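3-deoxy-manno-octulosonate cytidylyltransferase (Escherichia coli, PDB 1H7E) catalyses the transfer of a cytidylyl group from CTP to the eight-carbon sugar KDO, releasing diphosphate and activating the sugar for lipopolysaccharide biosynthesis. Local coordinates at residues 25-28 with 34-37; 45-50 with 85-90; 67-72 with 77-82; 166-171 with 214-219; 193-198 with 202-207. All coordinates share one frame; numbering follows the deposited sequence.

Contact 1: residues 25-28 with 34-37; sequences VGKP and YERA
Lys27 brings its ammonium end up to the two oxygens of the Glu35 carboxylate, and this one pair makes the whole contact between residues 25-28 and 34-37. The ammonium nitrogen does most of the work: Lys27 NZ donates to Glu35 OE1 at 2.8 Å, on the syn side of that oxygen, where the other oxygen lies. A weak second bond runs from Lys27 NZ to Glu35 OE2 at 3.1 Å, so the salt bridge is forked but lopsided. The aliphatic part follows it in, with Lys27 CE 3.4 Å from Glu35 OE2 and Lys27 CD 3.6 Å from the same Glu35 OE2.

Both chains are stretched out beyond CG and meet at about a right angle. In Lys27 the first torsion sets CG anti to the carbonyl carbon (chi1 -68°), and the later torsions leave the chain extended, which gives the reach needed to cover the 10.4 Å between Lys27 CA and Glu35 CA. Glu35 OE2 also accepts a hydrogen bond from Gln31 NE2, one turn earlier in the helix, and this second hold should limit turning of the carboxylate. A methionine in place of Lys27 would probably leave Glu35 without its opposite charge, with only one of the two holds described here, and freer to swing.

The chain passes from strand 23-24 to strand 27-28, its antiparallel partner, and Pro28 sits at the N-cap of helix 29-38. The pair is a surface salt bridge tying the beta hairpin to the helix that follows it.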
# COMPACT_ATOMS: atom_id res chain seq x y z
N VAL A 25 -24.37 31.78 -0.13
CA VAL A 25 -24.49 33.00 0.68
C VAL A 25 -24.02 34.29 -0.02
O VAL A 25 -23.24 35.08 0.53
CB VAL A 25 -23.85 32.87 2.13
CG1 VAL A 25 -24.59 31.83 2.95
CG2 VAL A 25 -22.35 32.54 2.08
N GLY A 26 -24.47 34.47 -1.27
CA GLY A 26 -24.13 35.67 -2.01
C GLY A 26 -22.79 35.77 -2.75
O GLY A 26 -22.51 36.83 -3.31
N LYS A 27 -21.97 34.71 -2.73
CA LYS A 27 -20.66 34.69 -3.42
C LYS A 27 -20.51 33.43 -4.26
O LYS A 27 -21.05 32.39 -3.90
CB LYS A 27 -19.51 34.69 -2.41
CG LYS A 27 -19.33 35.93 -1.62
CD LYS A 27 -18.32 35.69 -0.54
CE LYS A 27 -18.17 36.91 0.31
NZ LYS A 27 -17.28 36.68 1.48
N PRO A 28 -19.79 33.50 -5.39
CA PRO A 28 -19.62 32.29 -6.20
C PRO A 28 -18.79 31.31 -5.37
O PRO A 28 -17.98 31.73 -4.53
CB PRO A 28 -18.80 32.79 -7.39
CG PRO A 28 -19.12 34.26 -7.45
CD PRO A 28 -19.12 34.65 -6.01
N TYR A 34 -11.20 30.86 -2.61
CA TYR A 34 -10.15 31.87 -2.75
C TYR A 34 -9.97 32.62 -1.44
O TYR A 34 -8.85 32.77 -0.96
CB TYR A 34 -10.49 32.85 -3.89
CG TYR A 34 -9.29 33.66 -4.39
CD1 TYR A 34 -8.88 34.81 -3.72
CD2 TYR A 34 -8.55 33.23 -5.48
CE1 TYR A 34 -7.74 35.52 -4.13
CE2 TYR A 34 -7.42 33.93 -5.90
CZ TYR A 34 -7.02 35.07 -5.22
OH TYR A 34 -5.88 35.71 -5.63
N GLU A 35 -11.09 33.06 -0.85
CA GLU A 35 -11.04 33.79 0.41
C GLU A 35 -10.43 32.97 1.55
O GLU A 35 -9.66 33.51 2.34
CB GLU A 35 -12.42 34.31 0.80
CG GLU A 35 -12.98 35.32 -0.20
CD GLU A 35 -14.27 35.97 0.27
OE1 GLU A 35 -14.65 35.77 1.44
OE2 GLU A 35 -14.90 36.69 -0.53
N ARG A 36 -10.75 31.68 1.63
CA ARG A 36 -10.14 30.84 2.67
C ARG A 36 -8.66 30.61 2.41
O ARG A 36 -7.86 30.62 3.34
CB ARG A 36 -10.89 29.52 2.83
CG ARG A 36 -12.09 29.68 3.71
CD ARG A 36 -13.23 28.85 3.23
NE ARG A 36 -14.45 29.18 3.94
CZ ARG A 36 -14.86 28.60 5.07
NH1 ARG A 36 -14.15 27.63 5.64
NH2 ARG A 36 -16.01 28.98 5.61
N ALA A 37 -8.29 30.47 1.14
CA ALA A 37 -6.89 30.28 0.75
C ALA A 37 -6.03 31.47 1.18
O ALA A 37 -4.88 31.30 1.61
CB ALA A 37 -6.79 30.06 -0.76

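Contact 2: residues 45-50 with 85-90; sequences EVWVAT and HKVEAD
In the parallel part of the central sheet, strand 45-50 turns Trp47 toward the chain that leaves helix 76-86, and the indole meets Val87 there. Both methyls lie on the same side of the indole plane, by its pyrrole ring. Val87 CG2 stands over one face, 4.1 Å from the centroid of the five-membered ring and 20° off its normal, a CH-pi contact; its nearest ring atom is Trp47 CE2 at 3.9 Å. Val87 CG1 comes to 3.8 Å from Trp47 NE1. With CG1 anti to the backbone N (chi1 175°), Val87 can present both methyls to the ring.

What fixes the ring's rotation lies within the strand. Trp47 NE1 donates to Glu45 OE1 at 2.7 Å with an N-H...O angle of 155°, and that oxygen sits close to the ring plane and is met on its anti side. Glu45 OE2 in turn forms a salt bridge with Lys2, while Lys65 and Ile67 of the neighbouring strand also touch the indole. A leucine replacing Trp47 would probably leave Val87 without a flat surface to rest on and Glu45 OE1 without its indole donor.

The segments meet through van der Waals and CH-pi contacts, with no hydrogen bond between them. The bond to Glu45 nevertheless satisfies the indole N-H, and the negative carboxylate is likely to polarise it and make the ring face richer in electrons toward the methyl.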
# COMPACT_ATOMS: atom_id res chain seq x y z
N GLU A 45 1.32 33.68 -2.74
CA GLU A 45 0.30 34.05 -3.72
C GLU A 45 -0.74 32.95 -3.84
O GLU A 45 -0.45 31.79 -3.59
CB GLU A 45 0.91 34.24 -5.11
CG GLU A 45 2.06 35.24 -5.24
CD GLU A 45 2.88 35.03 -6.51
OE1 GLU A 45 2.30 34.63 -7.55
OE2 GLU A 45 4.11 35.26 -6.47
N VAL A 46 -1.91 33.32 -4.31
CA VAL A 46 -2.99 32.39 -4.53
C VAL A 46 -3.48 32.60 -5.95
O VAL A 46 -3.79 33.72 -6.36
CB VAL A 46 -4.15 32.60 -3.52
CG1 VAL A 46 -5.28 31.61 -3.81
CG2 VAL A 46 -3.65 32.39 -2.10
N TRP A 47 -3.52 31.51 -6.71
CA TRP A 47 -3.95 31.52 -8.11
C TRP A 47 -5.08 30.55 -8.44
O TRP A 47 -5.11 29.45 -7.91
CB TRP A 47 -2.79 31.10 -9.00
CG TRP A 47 -1.68 32.07 -9.05
CD1 TRP A 47 -0.64 32.20 -8.15
CD2 TRP A 47 -1.45 33.03 -10.07
NE1 TRP A 47 0.22 33.18 -8.58
CE2 TRP A 47 -0.25 33.71 -9.75
CE3 TRP A 47 -2.14 33.39 -11.24
CZ2 TRP A 47 0.28 34.72 -10.56
CZ3 TRP A 47 -1.62 34.39 -12.04
CH2 TRP A 47 -0.42 35.04 -11.70
N VAL A 48 -5.93 30.93 -9.39
CA VAL A 48 -7.00 30.07 -9.87
C VAL A 48 -6.57 29.67 -11.28
O VAL A 48 -6.26 30.53 -12.11
CB VAL A 48 -8.36 30.80 -9.94
CG1 VAL A 48 -9.40 29.91 -10.60
CG2 VAL A 48 -8.83 31.21 -8.56
N ALA A 49 -6.47 28.36 -11.52
CA ALA A 49 -6.05 27.83 -12.81
C ALA A 49 -7.31 27.36 -13.52
O ALA A 49 -8.03 26.50 -13.02
CB ALA A 49 -5.07 26.67 -12.62
N THR A 50 -7.60 27.96 -14.67
CA THR A 50 -8.81 27.60 -15.38
C THR A 50 -8.59 27.48 -16.87
O THR A 50 -7.56 27.90 -17.40
CB THR A 50 -9.93 28.62 -15.10
OG1 THR A 50 -11.15 28.17 -15.69
CG2 THR A 50 -9.59 29.97 -15.69
N HIS A 85 5.46 26.11 -14.68
CA HIS A 85 6.43 26.75 -15.58
C HIS A 85 6.36 28.27 -15.59
O HIS A 85 7.37 28.95 -15.79
CB HIS A 85 6.25 26.24 -16.99
CG HIS A 85 6.76 24.86 -17.19
ND1 HIS A 85 8.07 24.51 -16.97
CD2 HIS A 85 6.13 23.73 -17.61
CE1 HIS A 85 8.23 23.22 -17.23
NE2 HIS A 85 7.07 22.73 -17.63
N LYS A 86 5.15 28.79 -15.38
CA LYS A 86 4.86 30.22 -15.36
C LYS A 86 4.88 30.89 -14.00
O LYS A 86 5.24 32.05 -13.92
CB LYS A 86 3.53 30.50 -16.05
CG LYS A 86 3.62 30.25 -17.53
CD LYS A 86 2.33 30.55 -18.23
CE LYS A 86 2.52 30.42 -19.73
NZ LYS A 86 1.28 30.78 -20.44
N VAL A 87 4.46 30.18 -12.95
CA VAL A 87 4.45 30.74 -11.60
C VAL A 87 5.54 30.08 -10.78
O VAL A 87 5.45 28.89 -10.46
CB VAL A 87 3.09 30.52 -10.91
CG1 VAL A 87 3.14 30.99 -9.47
CG2 VAL A 87 1.99 31.22 -11.67
N GLU A 88 6.55 30.86 -10.40
CA GLU A 88 7.67 30.32 -9.64
C GLU A 88 7.38 30.13 -8.14
O GLU A 88 6.83 31.01 -7.49
CB GLU A 88 8.91 31.19 -9.85
CG GLU A 88 10.14 30.68 -9.10
CD GLU A 88 11.36 31.55 -9.28
OE1 GLU A 88 11.21 32.75 -9.63
OE2 GLU A 88 12.48 31.04 -9.07
N ALA A 89 7.79 28.97 -7.61
CA ALA A 89 7.61 28.65 -6.20
C ALA A 89 8.41 27.40 -5.89
O ALA A 89 8.84 26.69 -6.78
CB ALA A 89 6.13 28.41 -5.88
N ASP A 90 8.71 27.19 -4.62
CA ASP A 90 9.44 26.01 -4.20
C ASP A 90 8.41 24.92 -3.86
O ASP A 90 8.68 23.73 -4.05
CB ASP A 90 10.28 26.31 -2.96
CG ASP A 90 11.29 27.42 -3.20
OD1 ASP A 90 12.03 27.34 -4.20
OD2 ASP A 90 11.35 28.38 -2.39

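Contact 3: residues 67-72 with 77-82; sequences IMTRND and TDRLVE
Glu82 reaches out from its helix to the backbone of Thr69 and Arg70. Its CG is anti to the backbone N (chi1 -178°) and the chain stays extended, which brings Glu82 OE1 to the amide of Arg70: Arg70 N donates at 2.9 Å, at 164°, to the syn lone pair. The same Glu82 OE1 accepts from His73 NE2 and lies 3.2 Å from Thr69 CB. Glu82 OE2 accepts from a water that also donates to Met68 O.

The Arg70 guanidinium lies over this carboxylate, the planes 16° apart. Arg70 NH1 is 4.1 Å from Glu82 OE2, and the attraction is one of charge alone, since no N-H points at the oxygen. Bent at its third torsion, Arg70 instead gives NE to Asp72 OD1 in a long in-plane salt bridge of 3.3 Å, loosely defined because Asp72 is poorly ordered.

Arg79 crosses Thr69 at about a right angle, and Arg79 NE makes a weak bond to Thr69 OG1 at 3.0 Å. Asp51 is a distant partner for its charge.

Strand 65-68, outermost in the main sheet within this chain, pairs with 45-50; the chain then returns through 69-72 as helix 76-86, whose Val83 packs on Ile67 and Thr69.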
# COMPACT_ATOMS: atom_id res chain seq x y z
N ILE A 67 -5.13 32.26 -14.15
CA ILE A 67 -4.17 31.94 -15.20
C ILE A 67 -4.86 30.93 -16.09
O ILE A 67 -5.45 29.96 -15.60
CB ILE A 67 -2.83 31.40 -14.63
CG1 ILE A 67 -1.90 30.98 -15.77
CG2 ILE A 67 -3.09 30.26 -13.65
CD1 ILE A 67 -0.49 30.76 -15.34
N MET A 68 -4.92 31.23 -17.38
CA MET A 68 -5.54 30.35 -18.34
C MET A 68 -4.59 29.21 -18.65
O MET A 68 -3.37 29.40 -18.79
CB MET A 68 -5.88 31.10 -19.62
CG MET A 68 -7.10 32.00 -19.51
SD MET A 68 -8.66 31.10 -19.49
CE MET A 68 -8.79 30.53 -21.20
N THR A 69 -5.15 28.01 -18.73
CA THR A 69 -4.38 26.81 -18.99
C THR A 69 -5.05 26.07 -20.14
O THR A 69 -6.12 26.46 -20.57
CB THR A 69 -4.32 25.90 -17.72
OG1 THR A 69 -5.65 25.59 -17.28
CG2 THR A 69 -3.59 26.60 -16.58
N ARG A 70 -4.40 25.05 -20.67
CA ARG A 70 -4.99 24.28 -21.76
C ARG A 70 -6.21 23.48 -21.30
O ARG A 70 -6.32 23.12 -20.13
CB ARG A 70 -3.95 23.34 -22.38
CG ARG A 70 -2.83 24.08 -23.07
CD ARG A 70 -2.00 23.16 -23.93
NE ARG A 70 -1.34 22.14 -23.12
CZ ARG A 70 -0.17 22.30 -22.51
NH1 ARG A 70 0.48 23.46 -22.60
NH2 ARG A 70 0.35 21.31 -21.81
N ASN A 71 -7.16 23.27 -22.22
CA ASN A 71 -8.37 22.51 -21.91
C ASN A 71 -8.17 21.02 -22.22
O ASN A 71 -8.97 20.18 -21.79
CB ASN A 71 -9.58 23.07 -22.67
CG ASN A 71 -9.32 23.29 -24.16
OD1 ASN A 71 -9.28 24.42 -24.63
ND2 ASN A 71 -9.13 22.20 -24.90
N ASP A 72 -7.08 20.71 -22.94
CA ASP A 72 -6.72 19.35 -23.34
C ASP A 72 -6.01 18.52 -22.25
O ASP A 72 -5.49 17.44 -22.52
CB ASP A 72 -5.84 19.38 -24.61
CG ASP A 72 -4.54 20.18 -24.44
OD1 ASP A 72 -3.78 19.95 -23.48
OD2 ASP A 72 -4.26 21.05 -25.29
N THR A 77 -3.25 17.17 -12.37
CA THR A 77 -1.85 17.34 -12.02
C THR A 77 -1.12 17.90 -13.23
O THR A 77 -0.17 18.67 -13.07
CB THR A 77 -1.19 16.04 -11.50
OG1 THR A 77 -1.90 15.61 -10.34
CG2 THR A 77 0.26 16.26 -11.10
N ASP A 78 -1.56 17.51 -14.43
CA ASP A 78 -0.96 18.04 -15.66
C ASP A 78 -1.22 19.54 -15.72
O ASP A 78 -0.37 20.30 -16.20
CB ASP A 78 -1.55 17.40 -16.91
CG ASP A 78 -1.07 15.97 -17.14
OD1 ASP A 78 0.12 15.66 -16.90
OD2 ASP A 78 -1.90 15.16 -17.58
N ARG A 79 -2.41 19.97 -15.28
CA ARG A 79 -2.77 21.39 -15.27
C ARG A 79 -1.84 22.17 -14.34
O ARG A 79 -1.43 23.29 -14.66
CB ARG A 79 -4.22 21.56 -14.86
CG ARG A 79 -4.65 23.01 -14.64
CD ARG A 79 -6.19 23.14 -14.46
NE ARG A 79 -6.88 23.34 -15.74
CZ ARG A 79 -7.30 22.36 -16.54
NH1 ARG A 79 -7.13 21.09 -16.22
NH2 ARG A 79 -7.81 22.66 -17.73
N LEU A 80 -1.47 21.57 -13.21
CA LEU A 80 -0.56 22.21 -12.25
C LEU A 80 0.87 22.30 -12.83
O LEU A 80 1.61 23.23 -12.49
CB LEU A 80 -0.55 21.43 -10.91
CG LEU A 80 0.23 21.96 -9.71
CD1 LEU A 80 -0.30 23.30 -9.27
CD2 LEU A 80 0.12 20.98 -8.57
N VAL A 81 1.26 21.35 -13.67
CA VAL A 81 2.60 21.36 -14.30
C VAL A 81 2.71 22.57 -15.24
O VAL A 81 3.73 23.27 -15.26
CB VAL A 81 2.88 20.01 -15.06
CG1 VAL A 81 4.11 20.13 -15.95
CG2 VAL A 81 3.11 18.89 -14.05
N GLU A 82 1.64 22.85 -15.98
CA GLU A 82 1.63 24.00 -16.86
C GLU A 82 1.75 25.29 -16.04
O GLU A 82 2.47 26.20 -16.43
CB GLU A 82 0.38 24.05 -17.71
CG GLU A 82 0.40 25.23 -18.67
CD GLU A 82 -0.90 25.46 -19.42
OE1 GLU A 82 -1.85 24.66 -19.25
OE2 GLU A 82 -0.98 26.45 -20.18
O HOH W 1 -0.28 28.87 -18.63

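Contact 4: residues 166-171 with 214-219; sequences KARYLK and TFEVAA
Arg168 and Glu216 reach for each other from opposite directions and meet at the guanidinium edge through one hydrogen bond. Arg168 NH2 donates to Glu216 OE2 at 2.9 Å and 159°. The acceptor lies nearly in the guanidinium plane and is approached on its syn side, with NH2 above the carboxylate plane. The two flat groups are twisted by 36°, and the other oxygen is held less closely: Glu216 OE1 stands 3.6 Å from Arg168 NH1.

Next to the bridge, Leu170 brings one methyl across the acid at about a right angle as an apolar flank, Leu170 CD2 lying 4.1 Å from Glu216 CD.

Both charged chains owe their reach to extension. Arg168 has CG anti to the backbone N (chi1 -173°) and runs straight as far as NE; Glu216 is drawn out in the same way. Further out, Arg168 packs on Ala128 of strand 122-129 and on Met193 of the second subunit, so the bridge begins close to the dimer interface.

In the mixed sheet of this GT-A-clan cytidylyltransferase the pair is a salt bridge from the loop leading into strand 169-179 to strand 212-216, reaching past strand 122-129 between them.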
# COMPACT_ATOMS: atom_id res chain seq x y z
N LYS A 166 -10.32 -4.43 15.22
CA LYS A 166 -8.99 -3.84 15.23
C LYS A 166 -8.73 -2.90 14.06
O LYS A 166 -7.72 -2.22 14.04
CB LYS A 166 -7.91 -4.94 15.24
CG LYS A 166 -7.93 -5.86 16.47
CD LYS A 166 -7.46 -5.12 17.71
CE LYS A 166 -7.43 -6.04 18.94
NZ LYS A 166 -6.92 -5.33 20.18
N ALA A 167 -9.62 -2.88 13.09
CA ALA A 167 -9.45 -2.02 11.92
C ALA A 167 -9.83 -0.56 12.18
O ALA A 167 -10.84 -0.27 12.82
CB ALA A 167 -10.27 -2.56 10.74
N ARG A 168 -8.97 0.34 11.69
CA ARG A 168 -9.19 1.78 11.80
C ARG A 168 -9.00 2.29 10.35
O ARG A 168 -8.04 1.92 9.67
CB ARG A 168 -8.17 2.40 12.75
CG ARG A 168 -8.43 3.86 13.04
CD ARG A 168 -7.51 4.41 14.13
NE ARG A 168 -7.78 5.83 14.36
CZ ARG A 168 -7.13 6.84 13.77
NH1 ARG A 168 -6.15 6.61 12.90
NH2 ARG A 168 -7.50 8.09 14.02
N TYR A 169 -9.99 3.03 9.85
CA TYR A 169 -9.98 3.54 8.49
C TYR A 169 -9.66 5.02 8.39
O TYR A 169 -10.03 5.81 9.27
CB TYR A 169 -11.33 3.26 7.82
CG TYR A 169 -11.57 1.78 7.63
CD1 TYR A 169 -10.98 1.11 6.57
CD2 TYR A 169 -12.26 1.03 8.60
CE1 TYR A 169 -11.07 -0.28 6.45
CE2 TYR A 169 -12.36 -0.36 8.49
CZ TYR A 169 -11.75 -1.00 7.42
OH TYR A 169 -11.81 -2.36 7.28
N LEU A 170 -8.95 5.38 7.32
CA LEU A 170 -8.58 6.76 7.03
C LEU A 170 -9.05 7.12 5.64
O LEU A 170 -8.79 6.39 4.69
CB LEU A 170 -7.06 6.96 7.08
CG LEU A 170 -6.37 6.82 8.43
CD1 LEU A 170 -4.85 6.77 8.27
CD2 LEU A 170 -6.80 7.98 9.35
N LYS A 171 -9.78 8.21 5.53
CA LYS A 171 -10.24 8.70 4.25
C LYS A 171 -9.19 9.72 3.73
O LYS A 171 -8.73 10.60 4.48
CB LYS A 171 -11.57 9.41 4.40
CG LYS A 171 -12.01 10.14 3.14
CD LYS A 171 -13.32 10.87 3.36
CE LYS A 171 -13.81 11.49 2.08
NZ LYS A 171 -15.24 11.89 2.19
N THR A 214 1.19 11.42 4.48
CA THR A 214 -0.22 11.73 4.67
C THR A 214 -0.54 12.11 6.10
O THR A 214 -0.63 11.21 6.95
CB THR A 214 -1.10 10.48 4.23
OG1 THR A 214 -0.68 10.04 2.94
CG2 THR A 214 -2.55 10.84 4.11
N PHE A 215 -0.76 13.41 6.34
CA PHE A 215 -1.08 13.98 7.66
C PHE A 215 -2.55 13.90 8.07
O PHE A 215 -3.45 14.30 7.33
CB PHE A 215 -0.66 15.45 7.74
CG PHE A 215 0.79 15.67 7.47
CD1 PHE A 215 1.72 15.61 8.50
CD2 PHE A 215 1.23 15.91 6.18
CE1 PHE A 215 3.07 15.77 8.25
CE2 PHE A 215 2.58 16.08 5.91
CZ PHE A 215 3.50 16.01 6.95
N GLU A 216 -2.78 13.45 9.30
CA GLU A 216 -4.14 13.31 9.81
C GLU A 216 -4.72 14.59 10.41
O GLU A 216 -4.07 15.25 11.22
CB GLU A 216 -4.18 12.16 10.83
CG GLU A 216 -5.59 11.81 11.23
CD GLU A 216 -5.68 10.68 12.23
OE1 GLU A 216 -4.75 9.87 12.36
OE2 GLU A 216 -6.73 10.61 12.89
N VAL A 217 -5.95 14.94 10.01
CA VAL A 217 -6.66 16.11 10.54
C VAL A 217 -8.06 15.66 10.97
O VAL A 217 -8.41 14.49 10.80
CB VAL A 217 -6.77 17.25 9.50
CG1 VAL A 217 -5.38 17.75 9.12
CG2 VAL A 217 -7.57 16.81 8.27
N ALA A 218 -8.86 16.58 11.53
CA ALA A 218 -10.23 16.26 11.96
C ALA A 218 -11.15 16.08 10.74
O ALA A 218 -10.81 16.51 9.64
CB ALA A 218 -10.75 17.36 12.87
N ALA A 219 -12.30 15.41 10.93
CA ALA A 219 -13.24 15.21 9.82
C ALA A 219 -13.55 16.56 9.18
O ALA A 219 -13.87 17.52 9.88
CB ALA A 219 -14.53 14.55 10.33

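Contact 5: residues 193-198 with 202-207; sequences MPEQAE and QLRLMN
Arg204 holds Glu195 side-on with two nitrogens, one to each oxygen. Arg204 NE donates to Glu195 OE1 at 3.0 Å and Arg204 NH2 to Glu195 OE2 at 2.7 Å, both bonds nearly straight. Both oxygens are met on their syn sides and lie near the guanidinium plane, although the two planes are tilted by 30°. This bidentate salt bridge is buried, so each charge would be expected to stabilise the other. Arg204 bends at its third torsion (chi3 -48°), which turns the NE edge of the guanidinium back to the acid.

The pair links two short helices, 193-198 and 203-207, that form an antiparallel helical hairpin, with axes 8.6 Å apart at closest approach and at 162° to each other.

Apolar contacts run between the helices around Leu203. Leu203 sends CD1 toward the first helix, 4.0 Å from Pro194 CB and 4.0 Å from Glu198 CG, while Leu203 CB rests 4.0 Å from Glu195 CA. The carboxylate of Glu198 is engaged away from this leucine, by Ser154 and Tyr152 and by the backbone N of Tyr160 of the second subunit. Asn163 of that subunit also donates to Gln196 O.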
# COMPACT_ATOMS: atom_id res chain seq x y z
N MET A 193 -0.37 0.43 -13.80
CA MET A 193 -1.52 -0.45 -13.83
C MET A 193 -2.47 -0.14 -12.64
O MET A 193 -3.67 -0.01 -12.84
CB MET A 193 -1.05 -1.91 -13.88
CG MET A 193 -2.17 -2.96 -13.87
SD MET A 193 -2.84 -3.26 -12.22
CE MET A 193 -1.48 -4.09 -11.55
N PRO A 194 -1.96 -0.01 -11.40
CA PRO A 194 -2.91 0.29 -10.31
C PRO A 194 -3.65 1.62 -10.52
O PRO A 194 -4.84 1.75 -10.23
CB PRO A 194 -2.02 0.26 -9.06
CG PRO A 194 -1.00 -0.78 -9.41
CD PRO A 194 -0.64 -0.38 -10.86
N GLU A 195 -2.94 2.62 -11.05
CA GLU A 195 -3.58 3.91 -11.35
C GLU A 195 -4.76 3.73 -12.33
O GLU A 195 -5.83 4.27 -12.12
CB GLU A 195 -2.56 4.87 -12.00
CG GLU A 195 -3.24 6.15 -12.53
CD GLU A 195 -2.35 7.02 -13.38
OE1 GLU A 195 -1.15 6.69 -13.59
OE2 GLU A 195 -2.87 8.06 -13.85
N GLN A 196 -4.53 3.00 -13.42
CA GLN A 196 -5.55 2.77 -14.45
C GLN A 196 -6.72 1.92 -13.96
O GLN A 196 -7.86 2.18 -14.32
CB GLN A 196 -4.93 2.08 -15.65
CG GLN A 196 -3.88 2.93 -16.33
CD GLN A 196 -3.22 2.21 -17.48
OE1 GLN A 196 -2.84 1.03 -17.38
NE2 GLN A 196 -3.06 2.92 -18.59
N ALA A 197 -6.40 0.89 -13.19
CA ALA A 197 -7.43 0.01 -12.63
C ALA A 197 -8.32 0.75 -11.62
O ALA A 197 -9.54 0.70 -11.71
CB ALA A 197 -6.73 -1.23 -11.97
N GLU A 198 -7.71 1.49 -10.69
CA GLU A 198 -8.45 2.21 -9.64
C GLU A 198 -8.97 3.58 -10.06
O GLU A 198 -9.89 4.12 -9.44
CB GLU A 198 -7.55 2.42 -8.43
CG GLU A 198 -7.00 1.14 -7.76
CD GLU A 198 -7.52 0.96 -6.35
OE1 GLU A 198 -8.45 1.69 -5.95
OE2 GLU A 198 -7.00 0.08 -5.64
N GLN A 202 -2.92 9.65 -8.03
CA GLN A 202 -1.81 9.65 -7.08
C GLN A 202 -0.98 8.35 -7.11
O GLN A 202 0.18 8.34 -6.70
CB GLN A 202 -2.28 9.98 -5.66
CG GLN A 202 -3.26 8.98 -5.01
CD GLN A 202 -4.71 9.28 -5.32
OE1 GLN A 202 -5.07 9.54 -6.46
NE2 GLN A 202 -5.56 9.23 -4.30
N LEU A 203 -1.56 7.26 -7.62
CA LEU A 203 -0.83 6.00 -7.69
C LEU A 203 0.26 6.08 -8.73
O LEU A 203 1.17 5.27 -8.71
CB LEU A 203 -1.78 4.82 -7.95
CG LEU A 203 -2.76 4.53 -6.80
CD1 LEU A 203 -3.71 3.36 -7.15
CD2 LEU A 203 -1.96 4.23 -5.52
N ARG A 204 0.20 7.07 -9.63
CA ARG A 204 1.27 7.20 -10.63
C ARG A 204 2.57 7.54 -9.91
O ARG A 204 3.65 7.05 -10.27
CB ARG A 204 0.99 8.31 -11.66
CG ARG A 204 2.03 8.32 -12.78
CD ARG A 204 1.70 9.31 -13.88
NE ARG A 204 0.31 9.18 -14.31
CZ ARG A 204 -0.29 9.99 -15.17
NH1 ARG A 204 0.38 11.00 -15.71
NH2 ARG A 204 -1.59 9.86 -15.42
N LEU A 205 2.47 8.36 -8.87
CA LEU A 205 3.64 8.76 -8.08
C LEU A 205 4.24 7.58 -7.32
O LEU A 205 5.47 7.39 -7.27
CB LEU A 205 3.25 9.86 -7.09
CG LEU A 205 2.81 11.19 -7.73
CD1 LEU A 205 2.21 12.08 -6.65
CD2 LEU A 205 3.98 11.87 -8.42
N MET A 206 3.36 6.79 -6.70
CA MET A 206 3.79 5.63 -5.93
C MET A 206 4.46 4.59 -6.80
O MET A 206 5.41 3.94 -6.37
CB MET A 206 2.60 5.06 -5.17
CG MET A 206 2.04 6.07 -4.21
SD MET A 206 0.90 5.28 -3.11
CE MET A 206 2.08 4.69 -1.87
N ASN A 207 4.00 4.47 -8.05
CA ASN A 207 4.60 3.51 -8.98
C ASN A 207 6.09 3.81 -9.19
O ASN A 207 6.92 2.91 -9.34
CB ASN A 207 3.90 3.57 -10.34
CG ASN A 207 4.38 2.49 -11.29
OD1 ASN A 207 4.39 1.31 -10.93
ND2 ASN A 207 4.84 2.89 -12.47

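Contacts 2 and 3 are the closest pair, their centres 11 Å apart: strands 45-50 and 65-68 are sheet neighbours, joined by Val48 O to Ile67 N at 2.9 Å, and contact 3 is nested in the loop that contact 2 closes. Contact 1 meets contact 2 where Tyr34 of its helix packs on Val46 and Val48. Contact 4 reaches the same mixed sheet as contacts 2 and 3 on the opposite side of the chain's centre; contact 5 is nested within the loop that contact 4 closes, with centres 21 Å apart, and both touch the second subunit. Contacts 3 and 5 approach to about 5 Å between nearest atoms, without touching. No substrate is bound in this apo-enzyme.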